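Local coordinates for protein broad specificity aminotransferase (Leishmania mexicana, PDB 4WB0) that probably transfers amino groups between amino acids and 2-oxo acids with broad substrate selectivity, using pyridoxal 5'-phosphate as cofactor in a homodimer, at residues Gln370-Gln375 and Ile381-Arg386. Residues are numbered along the deposited sequence; the frame is centred on the assembly and turned at random.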
loop_
_atom_site.group_PDB
_atom_site.type_symbol
_atom_site.label_atom_id
_atom_site.label_comp_id
_atom_site.label_asym_id
_atom_site.label_seq_id
_atom_site.Cartn_x
_atom_site.Cartn_y
_atom_site.Cartn_z
ATOM N N GLN A 370 -25.903 -26.893 5.926
ATOM C CA GLN A 370 -26.887 -26.202 5.108
ATOM C C GLN A 370 -26.191 -25.199 4.190
ATOM O O GLN A 370 -26.606 -25.008 3.051
ATOM C CB GLN A 370 -27.934 -25.499 5.978
ATOM C CG GLN A 370 -28.988 -26.452 6.429
ATOM C CD GLN A 370 -29.714 -26.004 7.675
ATOM O OE1 GLN A 370 -29.334 -25.011 8.334
ATOM N NE2 GLN A 370 -30.771 -26.734 8.016
ATOM N N CYS A 371 -25.115 -24.596 4.666
ATOM C CA CYS A 371 -24.355 -23.679 3.836
ATOM C C CYS A 371 -23.623 -24.451 2.746
ATOM O O CYS A 371 -23.494 -23.965 1.620
ATOM C CB CYS A 371 -23.375 -22.876 4.673
ATOM S SG CYS A 371 -24.204 -21.649 5.710
ATOM N N GLU A 372 -23.146 -25.645 3.086
ATOM C CA GLU A 372 -22.429 -26.492 2.132
ATOM C C GLU A 372 -23.369 -26.983 1.040
ATOM O O GLU A 372 -22.998 -27.004 -0.132
ATOM C CB GLU A 372 -21.768 -27.683 2.843
ATOM C CG GLU A 372 -20.419 -27.293 3.493
ATOM C CD GLU A 372 -19.839 -28.380 4.380
ATOM O OE1 GLU A 372 -20.465 -29.443 4.515
ATOM O OE2 GLU A 372 -18.748 -28.161 4.943
ATOM N N TYR A 373 -24.575 -27.365 1.446
ATOM C CA TYR A 373 -25.662 -27.668 0.532
ATOM C C TYR A 373 -25.825 -26.522 -0.476
ATOM O O TYR A 373 -25.717 -26.741 -1.681
ATOM C CB TYR A 373 -26.953 -27.907 1.322
ATOM C CG TYR A 373 -28.149 -28.338 0.504
ATOM C CD1 TYR A 373 -28.960 -27.400 -0.130
ATOM C CD2 TYR A 373 -28.484 -29.685 0.384
ATOM C CE1 TYR A 373 -30.074 -27.782 -0.858
ATOM C CE2 TYR A 373 -29.595 -30.086 -0.354
ATOM C CZ TYR A 373 -30.382 -29.132 -0.974
ATOM O OH TYR A 373 -31.478 -29.517 -1.692
ATOM N N CYS A 374 -26.036 -25.300 0.024
ATOM C CA CYS A 374 -26.253 -24.140 -0.838
ATOM C C CYS A 374 -25.163 -23.965 -1.901
ATOM O O CYS A 374 -25.449 -23.825 -3.094
ATOM C CB CYS A 374 -26.345 -22.868 0.012
ATOM S SG CYS A 374 -27.905 -22.741 0.966
ATOM N N GLN A 375 -23.917 -23.970 -1.440
ATOM C CA GLN A 375 -22.752 -23.844 -2.291
ATOM C C GLN A 375 -22.753 -24.931 -3.374
ATOM O O GLN A 375 -22.280 -24.711 -4.486
ATOM C CB GLN A 375 -21.480 -23.955 -1.453
ATOM C CG GLN A 375 -21.249 -22.799 -0.516
ATOM C CD GLN A 375 -20.168 -23.113 0.505
ATOM O OE1 GLN A 375 -19.601 -24.215 0.515
ATOM N NE2 GLN A 375 -19.888 -22.158 1.373
ATOM N N ILE A 381 -22.773 -18.791 -0.753
ATOM C CA ILE A 381 -22.723 -18.049 0.503
ATOM C C ILE A 381 -21.610 -18.642 1.329
ATOM O O ILE A 381 -21.156 -19.724 1.033
ATOM C CB ILE A 381 -24.048 -18.127 1.259
ATOM C CG1 ILE A 381 -24.342 -19.568 1.684
ATOM C CG2 ILE A 381 -25.169 -17.604 0.358
ATOM C CD1 ILE A 381 -25.596 -19.719 2.521
ATOM N N THR A 382 -21.177 -17.943 2.360
ATOM C CA THR A 382 -20.012 -18.404 3.102
ATOM C C THR A 382 -20.431 -19.506 4.013
ATOM O O THR A 382 -21.622 -19.702 4.255
ATOM C CB THR A 382 -19.354 -17.298 3.953
ATOM O OG1 THR A 382 -20.212 -16.948 5.058
ATOM C CG2 THR A 382 -19.047 -16.095 3.128
ATOM N N LEU A 383 -19.457 -20.245 4.518
ATOM C CA LEU A 383 -19.779 -21.346 5.414
ATOM C C LEU A 383 -20.390 -20.909 6.746
ATOM O O LEU A 383 -21.035 -21.714 7.419
ATOM C CB LEU A 383 -18.526 -22.190 5.675
ATOM C CG LEU A 383 -18.178 -23.128 4.524
ATOM C CD1 LEU A 383 -16.817 -23.763 4.762
ATOM C CD2 LEU A 383 -19.250 -24.205 4.353
ATOM N N SER A 384 -20.187 -19.648 7.096
ATOM C CA SER A 384 -20.773 -19.038 8.290
ATOM C C SER A 384 -22.198 -18.513 8.059
ATOM O O SER A 384 -22.816 -17.945 8.968
ATOM C CB SER A 384 -19.880 -17.884 8.767
ATOM O OG SER A 384 -19.770 -16.873 7.769
ATOM N N GLY A 385 -22.700 -18.687 6.834
ATOM C CA GLY A 385 -24.045 -18.249 6.459
ATOM C C GLY A 385 -24.138 -16.789 6.017
ATOM O O GLY A 385 -25.243 -16.206 6.036
ATOM N N ARG A 386 -23.013 -16.171 5.629
ATOM C CA ARG A 386 -23.059 -14.755 5.243
ATOM C C ARG A 386 -23.338 -14.686 3.758
ATOM O O ARG A 386 -22.679 -15.388 2.987
ATOM C CB ARG A 386 -21.752 -14.004 5.552
ATOM C CG ARG A 386 -21.863 -12.523 5.359
ATOM C CD ARG A 386 -20.508 -11.844 5.442
ATOM N NE ARG A 386 -19.728 -11.984 4.215
ATOM C CZ ARG A 386 -18.724 -11.165 3.910
ATOM N NH1 ARG A 386 -18.364 -10.200 4.772
ATOM N NH2 ARG A 386 -18.065 -11.303 2.779
#
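Cys-371, Ile-381 and Leu-383 carry the packing where helix 368-376 of this class I aminotransferase lies against the loop between strands 379-380 and 386-388, a loop built round a type I beta turn from Thr-382 to Gly-385. The case illustrates how a short helix can be fitted to a tight turn by a small sulfur-bearing side chain on the turn backbone, with aliphatic groups packed around it. The SG of Cys-371, anti to its own carbonyl carbon (chi1 -71°), lies 3.5 Å from the CA of Gly-385, where no side chain intervenes. CD1 of Ile-381 touches two cysteines about one helical turn apart, 4.0 Å from the SG of Cys-371 and 4.1 Å from the CB of Cys-374. Leu-383 closes with CD2 to 3.4 Å on the CG of Glu-372, and its side chain crosses that of Gln-375 at about a right angle. Beyond the contact, the guanidinium of Arg-386 hydrogen-bonds to Asn-195 OD1 through NH1 and to the O of Val-44 through NH2. Gln-375 adds a polar link: its NE2 gives a nearly straight hydrogen bond (2.8 Å, 173°) to the O of Ile-381, which lies almost in the glutamine's amide plane.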